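Local structure of pectinesterase (Aspergillus niger, 5C1E) at residues A[106-111]-A[119-124]; A[154-157]-A[162-165]; A[183-188]-A[196-201]. The protein hydrolyses the methyl esters of pectin, releasing methanol and leaving free galacturonate, and is probably involved in the maceration and soft rotting of plant tissue. One frame throughout, in Å; residues are numbered along the deposited sequence.

Overall arrangement
The three contacts lie along one right-handed parallel beta-helix, all in buried surroundings. Interactions 1 and 2 repeat the same theme, a corner where a strand of the eight-strand sheet passes its chain to the seven-strand sheet. Interaction 3 instead joins the seven-strand sheet to the ten-strand sheet across the interior. Of the three, only interaction 1 has a hydrogen bond between its two segments; interaction 2 is held by branched aliphatic groups and a ring edge, and interaction 3 by a tyrosine ring under a serine methylene. Val119 packs on Phe164 between interactions 1 and 2, while Gly165 O is hydrogen-bonded to Tyr198 OH, and Ile163 O probably to Ala186 N, joining interactions 2 and 3.

Interaction 1: A[106-111]-A[119-124]; sequences INVENG and VALVGN
Asn110 and Ala120 bring the backbones of 106-111 and 119-124 closest, with their CA atoms 4.7 Å apart, where strand 107-110 ends and the chain returns through a loop to begin strand 121-124. This is a corner of the right-handed parallel beta-helix: the two strands belong to different sheets, so side chains rather than paired backbones bind them. Asn110 does the polar work. With CG anti to the backbone N (chi1 -172°), the amide reaches across to the loop, and ND2 donates to Val119 O at 3.0 Å in a nearly straight bond (166° at the hydrogen). Val119 O lies in the amide plane, yet the donor stands above the plane of the carbonyl. ND2 also gives a bond to Ile80 O, and OD1 accepts from Tyr112 N, so the amide is gripped at both ends and its flip is settled. Asparagine suits a buried corner for this reason, since it can satisfy backbone groups on several sides at once. Ala120 has just a methyl to place beside strand 107-110, and its CB sits 3.9 Å from Asn110 N and 4.2 Å from Glu109 CA, a spacing that fits a small residue. Glu109 points the other way, where OE1 bonds to Thr77 OG1. On the interior side Val108 and Leu121 both pack on Val94, the branched aliphatic filling expected inside such a coil. Val108 CG1 lies 4.3 Å from Leu121 CB and presses within 3.3 Å of Ala120 O.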
loop_
_atom_site.group_PDB
_atom_site.type_symbol
_atom_site.label_atom_id
_atom_site.label_comp_id
_atom_site.label_asym_id
_atom_site.label_seq_id
_atom_site.Cartn_x
_atom_site.Cartn_y
_atom_site.Cartn_z
ATOM N N ILE A 106 0.455 2.328 -11.748
ATOM C CA ILE A 106 1.365 3.454 -11.515
ATOM C C ILE A 106 2.365 3.053 -10.438
ATOM O O ILE A 106 1.990 2.394 -9.459
ATOM C CB ILE A 106 0.572 4.720 -11.145
ATOM C CG1 ILE A 106 -0.193 5.181 -12.400
ATOM C CG2 ILE A 106 1.503 5.791 -10.583
ATOM C CD1 ILE A 106 -0.629 6.591 -12.455
ATOM N N ASN A 107 3.631 3.405 -10.644
ATOM C CA ASN A 107 4.656 3.250 -9.616
ATOM C C ASN A 107 4.809 4.568 -8.855
ATOM O O ASN A 107 4.875 5.624 -9.477
ATOM C CB ASN A 107 6.021 2.909 -10.215
ATOM C CG ASN A 107 6.001 1.656 -11.054
ATOM O OD1 ASN A 107 5.107 0.817 -10.953
ATOM N ND2 ASN A 107 6.982 1.535 -11.908
ATOM N N VAL A 108 4.884 4.481 -7.533
ATOM C CA VAL A 108 5.139 5.621 -6.671
ATOM C C VAL A 108 6.336 5.329 -5.790
ATOM O O VAL A 108 6.407 4.273 -5.144
ATOM C CB VAL A 108 3.908 5.973 -5.776
ATOM C CG1 VAL A 108 4.189 7.198 -4.906
ATOM C CG2 VAL A 108 2.682 6.229 -6.637
ATOM N N GLU A 109 7.268 6.274 -5.734
ATOM C CA GLU A 109 8.464 6.083 -4.941
ATOM C C GLU A 109 8.873 7.329 -4.187
ATOM O O GLU A 109 8.598 8.443 -4.602
ATOM C CB GLU A 109 9.625 5.587 -5.800
ATOM C CG GLU A 109 10.016 6.514 -6.918
ATOM C CD GLU A 109 11.311 6.090 -7.603
ATOM O OE1 GLU A 109 12.188 6.963 -7.847
ATOM O OE2 GLU A 109 11.441 4.879 -7.891
ATOM N N ASN A 110 9.487 7.096 -3.045
ATOM C CA ASN A 110 10.255 8.132 -2.351
ATOM C C ASN A 110 11.717 7.688 -2.435
ATOM O O ASN A 110 12.046 6.598 -1.991
ATOM C CB ASN A 110 9.775 8.307 -0.906
ATOM C CG ASN A 110 10.416 9.516 -0.213
ATOM O OD1 ASN A 110 11.604 9.755 -0.347
ATOM N ND2 ASN A 110 9.623 10.277 0.527
ATOM N N GLY A 111 12.579 8.520 -3.025
ATOM C CA GLY A 111 13.975 8.156 -3.240
ATOM C C GLY A 111 14.928 8.410 -2.080
ATOM O O GLY A 111 16.132 8.279 -2.251
ATOM N N VAL A 119 7.862 8.705 3.221
ATOM C CA VAL A 119 6.664 8.060 2.705
ATOM C C VAL A 119 6.584 8.127 1.181
ATOM O O VAL A 119 6.834 9.163 0.583
ATOM C CB VAL A 119 5.412 8.677 3.344
ATOM C CG1 VAL A 119 4.121 8.106 2.776
ATOM C CG2 VAL A 119 5.452 8.438 4.847
ATOM N N ALA A 120 6.240 6.992 0.569
ATOM C CA ALA A 120 5.967 6.957 -0.871
ATOM C C ALA A 120 4.534 7.401 -1.130
ATOM O O ALA A 120 4.317 8.381 -1.822
ATOM C CB ALA A 120 6.221 5.582 -1.443
ATOM N N LEU A 121 3.562 6.710 -0.550
ATOM C CA LEU A 121 2.164 7.103 -0.687
ATOM C C LEU A 121 1.445 7.039 0.646
ATOM O O LEU A 121 1.661 6.106 1.435
ATOM C CB LEU A 121 1.423 6.256 -1.736
ATOM C CG LEU A 121 -0.050 6.637 -1.968
ATOM C CD1 LEU A 121 -0.445 6.490 -3.422
ATOM C CD2 LEU A 121 -0.989 5.831 -1.085
ATOM N N VAL A 122 0.639 8.066 0.926
ATOM C CA VAL A 122 -0.248 8.009 2.075
ATOM C C VAL A 122 -1.680 7.903 1.566
ATOM O O VAL A 122 -2.120 8.671 0.687
ATOM C CB VAL A 122 -0.057 9.166 3.100
ATOM C CG1 VAL A 122 0.010 10.515 2.440
ATOM C CG2 VAL A 122 -1.164 9.154 4.153
ATOM N N GLY A 123 -2.380 6.925 2.109
ATOM C CA GLY A 123 -3.802 6.768 1.884
ATOM C C GLY A 123 -4.559 7.255 3.090
ATOM O O GLY A 123 -4.467 6.661 4.159
ATOM N N ASN A 124 -5.297 8.349 2.931
ATOM C CA ASN A 124 -6.007 8.961 4.058
ATOM C C ASN A 124 -7.416 9.379 3.650
ATOM O O ASN A 124 -7.768 10.559 3.671
ATOM C CB ASN A 124 -5.189 10.134 4.603
ATOM C CG ASN A 124 -5.779 10.735 5.860
ATOM O OD1 ASN A 124 -6.501 10.077 6.599
ATOM N ND2 ASN A 124 -5.484 12.003 6.096
#

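Interaction 2: A[154-157]-A[162-165]; sequences CMIE and YIFG
Ile156 meets both Tyr162 and Ile163 at a corner of the parallel beta-helix, where strand 155-158 gives way to strand 163-165 in the next sheet. The backbones stay apart, with the nearest CA atoms, those of Glu157 and Tyr162, separated by 7.2 Å, and no hydrogen bond joins the segments. The tight part is a small apolar knot around one methyl group. With chi1 at -57°, Ile156 places CG2 opposite its backbone N, which aims that methyl across the corner, 3.9 Å from Ile163 CG1 and 4.0 Å from Tyr162 CD2. The two isoleucines cross at about a right angle, Ile163 swinging its CG1 branch inward although its CB does not face the other segment. Beta-branched residues suit this place, being at home in strands and broad enough to fill the interior; Ile156 also packs on Phe135 and Ile163 on Ile184, in the neighbouring coils. The looser side belongs to Glu157. It is partly exposed, its CB is directed away, and its side chain stays clear of the other segment; what touches is its backbone, Glu157 C resting 3.8 Å from Tyr162 CD2. Tyr162 follows the predicted active-site residue Asp161 directly. Its ring, set between N and the carbonyl carbon (chi1 64°), turns into the corner, toward the end of strand 155-158. The hydroxyl is hydrogen-bonded to Ser178 OG, which anchors the far end of the ring, while the near edge directs CE2 at Ile156 O, 3.6 Å away and close to the ring plane.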
loop_
_atom_site.group_PDB
_atom_site.type_symbol
_atom_site.label_atom_id
_atom_site.label_comp_id
_atom_site.label_asym_id
_atom_site.label_seq_id
_atom_site.Cartn_x
_atom_site.Cartn_y
_atom_site.Cartn_z
ATOM N N CYS A 154 -0.458 -5.536 -6.335
ATOM C CA CYS A 154 0.501 -4.481 -6.165
ATOM C C CYS A 154 1.821 -5.048 -5.644
ATOM O O CYS A 154 1.900 -6.200 -5.191
ATOM C CB CYS A 154 -0.016 -3.417 -5.188
ATOM S SG CYS A 154 -1.452 -2.466 -5.776
ATOM N N MET A 155 2.854 -4.217 -5.727
ATOM C CA MET A 155 4.154 -4.529 -5.182
ATOM C C MET A 155 4.436 -3.459 -4.149
ATOM O O MET A 155 4.459 -2.267 -4.490
ATOM C CB MET A 155 5.190 -4.511 -6.303
ATOM C CG MET A 155 6.530 -5.161 -5.988
ATOM S SD MET A 155 7.550 -4.300 -4.782
ATOM C CE MET A 155 7.792 -2.691 -5.557
ATOM N N ILE A 156 4.623 -3.871 -2.892
ATOM C CA ILE A 156 4.946 -2.939 -1.799
ATOM C C ILE A 156 6.326 -3.301 -1.264
ATOM O O ILE A 156 6.528 -4.410 -0.743
ATOM C CB ILE A 156 3.902 -2.956 -0.656
ATOM C CG1 ILE A 156 2.518 -2.648 -1.200
ATOM C CG2 ILE A 156 4.211 -1.869 0.378
ATOM C CD1 ILE A 156 1.669 -3.866 -1.387
ATOM N N GLU A 157 7.252 -2.346 -1.371
ATOM C CA GLU A 157 8.648 -2.588 -1.005
ATOM C C GLU A 157 9.156 -1.637 0.054
ATOM O O GLU A 157 8.928 -0.417 -0.009
ATOM C CB GLU A 157 9.552 -2.489 -2.234
ATOM C CG GLU A 157 10.987 -2.903 -1.955
ATOM C CD GLU A 157 11.846 -3.097 -3.195
ATOM O OE1 GLU A 157 12.999 -3.539 -3.032
ATOM O OE2 GLU A 157 11.403 -2.804 -4.316
ATOM N N TYR A 162 7.001 -0.602 6.841
ATOM C CA TYR A 162 6.693 -0.102 5.504
ATOM C C TYR A 162 5.233 -0.203 5.052
ATOM O O TYR A 162 4.889 0.347 4.016
ATOM C CB TYR A 162 7.688 -0.614 4.461
ATOM C CG TYR A 162 7.787 -2.096 4.161
ATOM C CD1 TYR A 162 8.607 -2.931 4.910
ATOM C CD2 TYR A 162 7.141 -2.635 3.065
ATOM C CE1 TYR A 162 8.753 -4.260 4.603
ATOM C CE2 TYR A 162 7.280 -3.971 2.738
ATOM C CZ TYR A 162 8.089 -4.778 3.491
ATOM O OH TYR A 162 8.230 -6.099 3.149
ATOM N N ILE A 163 4.390 -0.856 5.859
ATOM C CA ILE A 163 2.923 -0.755 5.747
ATOM C C ILE A 163 2.470 -0.378 7.147
ATOM O O ILE A 163 2.630 -1.160 8.071
ATOM C CB ILE A 163 2.278 -2.075 5.301
ATOM C CG1 ILE A 163 2.837 -2.499 3.943
ATOM C CG2 ILE A 163 0.753 -1.940 5.246
ATOM C CD1 ILE A 163 2.469 -3.916 3.529
ATOM N N PHE A 164 2.009 0.850 7.319
ATOM C CA PHE A 164 1.795 1.393 8.659
ATOM C C PHE A 164 0.641 2.386 8.692
ATOM O O PHE A 164 0.333 3.018 7.689
ATOM C CB PHE A 164 3.115 2.012 9.221
ATOM C CG PHE A 164 3.449 3.368 8.655
ATOM C CD1 PHE A 164 3.878 3.497 7.334
ATOM C CD2 PHE A 164 3.335 4.505 9.428
ATOM C CE1 PHE A 164 4.154 4.741 6.804
ATOM C CE2 PHE A 164 3.608 5.753 8.900
ATOM C CZ PHE A 164 4.021 5.875 7.596
ATOM N N GLY A 165 0.026 2.516 9.872
ATOM C CA GLY A 165 -1.124 3.407 10.073
ATOM C C GLY A 165 -2.332 2.649 10.562
ATOM O O GLY A 165 -2.225 1.469 10.957
#

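Interaction 3: A[183-188]-A[196-201]; sequences AITASS and GWYAID
Tyr198 and Thr185 are brought together by their first torsions: Tyr198 turns CG anti to the carbonyl carbon (chi1 -68°), and Thr185 sets OG1 between N and the carbonyl carbon (chi1 65°), which puts CG2 beside its nitrogen. The methyl then faces the tyrosine while the hydroxyl bonds to Leu219 O, a division of labour that suits threonine to a buried strand. Thr185 CG2 lies at the ring edge, 3.7 Å from Tyr198 CD2, the two side chains sliding past each other in opposite directions. CG2 also meets Ile200 CD1 tip to tip at 4.0 Å. Over one face of the ring comes Ser187 CB, 4.1 Å from the Tyr198 centroid, a CH-pi contact displaced toward the rim on the hydroxyl side. Serine is slim enough to lie there, and its OG bonds to Arg189 N. The phenol is long enough to span the interior: Tyr198 OH approaches Ser187 CA to 3.5 Å and is satisfied by a hydrogen bond with Gly165 O, a backbone atom of the coil before.

Strands 185-187 and 198-201 run at 154° to each other with axes 10.1 Å apart, as two walls of the right-handed parallel beta-helix. Ala186 points out of the interior, the nearest side-chain atoms of Ala186 and the predicted active-site Asp161 being about 4 Å apart. Within their sheets, strand 182-187 lies between 163-165 and 217-220, and strand 198-201 between 168-172 and 228-232, while helix 283-287 packs on the outward-facing Trp197 and Ala199.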
loop_
_atom_site.group_PDB
_atom_site.type_symbol
_atom_site.label_atom_id
_atom_site.label_comp_id
_atom_site.label_asym_id
_atom_site.label_seq_id
_atom_site.Cartn_x
_atom_site.Cartn_y
_atom_site.Cartn_z
ATOM N N ALA A 183 10.319 -4.753 10.491
ATOM C CA ALA A 183 8.964 -5.291 10.564
ATOM C C ALA A 183 8.161 -4.767 9.394
ATOM O O ALA A 183 8.247 -3.594 9.062
ATOM C CB ALA A 183 8.311 -4.910 11.876
ATOM N N ILE A 184 7.371 -5.638 8.765
ATOM C CA ILE A 184 6.626 -5.244 7.589
ATOM C C ILE A 184 5.482 -4.303 7.973
ATOM O O ILE A 184 5.358 -3.230 7.415
ATOM C CB ILE A 184 6.055 -6.462 6.845
ATOM C CG1 ILE A 184 7.181 -7.327 6.293
ATOM C CG2 ILE A 184 5.164 -6.007 5.709
ATOM C CD1 ILE A 184 6.756 -8.705 5.848
ATOM N N THR A 185 4.647 -4.721 8.917
ATOM C CA THR A 185 3.486 -3.901 9.320
ATOM C C THR A 185 3.717 -3.172 10.640
ATOM O O THR A 185 4.360 -3.685 11.549
ATOM C CB THR A 185 2.175 -4.717 9.430
ATOM O OG1 THR A 185 2.237 -5.699 10.490
ATOM C CG2 THR A 185 1.847 -5.374 8.112
ATOM N N ALA A 186 3.138 -1.982 10.748
ATOM C CA ALA A 186 3.115 -1.251 11.993
ATOM C C ALA A 186 1.762 -0.554 12.164
ATOM O O ALA A 186 1.610 0.644 11.901
ATOM C CB ALA A 186 4.274 -0.256 12.040
ATOM N N SER A 187 0.771 -1.329 12.596
ATOM C CA SER A 187 -0.582 -0.809 12.757
ATOM C C SER A 187 -0.670 0.081 13.989
ATOM O O SER A 187 -0.128 -0.258 15.040
ATOM C CB SER A 187 -1.605 -1.931 12.875
ATOM O OG SER A 187 -2.850 -1.442 13.352
ATOM N N SER A 188 -1.391 1.190 13.837
ATOM C CA SER A 188 -1.644 2.132 14.924
ATOM C C SER A 188 -3.078 2.024 15.479
ATOM O O SER A 188 -3.565 2.944 16.154
ATOM C CB SER A 188 -1.351 3.566 14.459
ATOM O OG SER A 188 -2.048 3.838 13.257
ATOM N N GLY A 196 -11.170 -1.765 12.611
ATOM C CA GLY A 196 -10.239 -2.018 11.530
ATOM C C GLY A 196 -9.344 -3.238 11.669
ATOM O O GLY A 196 -9.089 -3.728 12.767
ATOM N N TRP A 197 -8.902 -3.732 10.517
ATOM C CA TRP A 197 -7.929 -4.821 10.390
ATOM C C TRP A 197 -6.958 -4.454 9.282
ATOM O O TRP A 197 -7.332 -3.758 8.329
ATOM C CB TRP A 197 -8.574 -6.134 9.920
ATOM C CG TRP A 197 -9.510 -6.826 10.864
ATOM C CD1 TRP A 197 -10.752 -6.392 11.276
ATOM C CD2 TRP A 197 -9.308 -8.107 11.481
ATOM N NE1 TRP A 197 -11.307 -7.315 12.136
ATOM C CE2 TRP A 197 -10.440 -8.375 12.271
ATOM C CE3 TRP A 197 -8.266 -9.044 11.453
ATOM C CZ2 TRP A 197 -10.553 -9.541 13.034
ATOM C CZ3 TRP A 197 -8.386 -10.213 12.196
ATOM C CH2 TRP A 197 -9.516 -10.441 12.985
ATOM N N TYR A 198 -5.736 -4.969 9.375
ATOM C CA TYR A 198 -4.968 -5.285 8.169
ATOM C C TYR A 198 -5.205 -6.764 7.861
ATOM O O TYR A 198 -5.005 -7.636 8.737
ATOM C CB TYR A 198 -3.461 -5.176 8.361
ATOM C CG TYR A 198 -2.839 -3.804 8.588
ATOM C CD1 TYR A 198 -3.570 -2.709 9.070
ATOM C CD2 TYR A 198 -1.467 -3.643 8.394
ATOM C CE1 TYR A 198 -2.961 -1.478 9.281
ATOM C CE2 TYR A 198 -0.844 -2.438 8.619
ATOM C CZ TYR A 198 -1.579 -1.361 9.063
ATOM O OH TYR A 198 -0.914 -0.201 9.276
ATOM N N ALA A 199 -5.538 -7.043 6.616
ATOM C CA ALA A 199 -5.604 -8.418 6.131
ATOM C C ALA A 199 -4.666 -8.553 4.944
ATOM O O ALA A 199 -4.826 -7.865 3.935
ATOM C CB ALA A 199 -7.026 -8.787 5.740
ATOM N N ILE A 200 -3.689 -9.454 5.067
ATOM C CA ILE A 200 -2.768 -9.756 3.967
ATOM C C ILE A 200 -3.139 -11.139 3.439
ATOM O O ILE A 200 -2.933 -12.140 4.124
ATOM C CB ILE A 200 -1.312 -9.650 4.441
ATOM C CG1 ILE A 200 -1.036 -8.185 4.769
ATOM C CG2 ILE A 200 -0.358 -10.164 3.375
ATOM C CD1 ILE A 200 0.122 -7.968 5.683
ATOM N N ASP A 201 -3.740 -11.163 2.250
ATOM C CA ASP A 201 -4.427 -12.353 1.737
ATOM C C ASP A 201 -3.901 -12.801 0.385
ATOM O O ASP A 201 -3.864 -12.025 -0.569
ATOM C CB ASP A 201 -5.931 -12.088 1.617
ATOM C CG ASP A 201 -6.697 -13.293 1.099
ATOM O OD1 ASP A 201 -7.049 -14.169 1.906
ATOM O OD2 ASP A 201 -6.973 -13.339 -0.109
#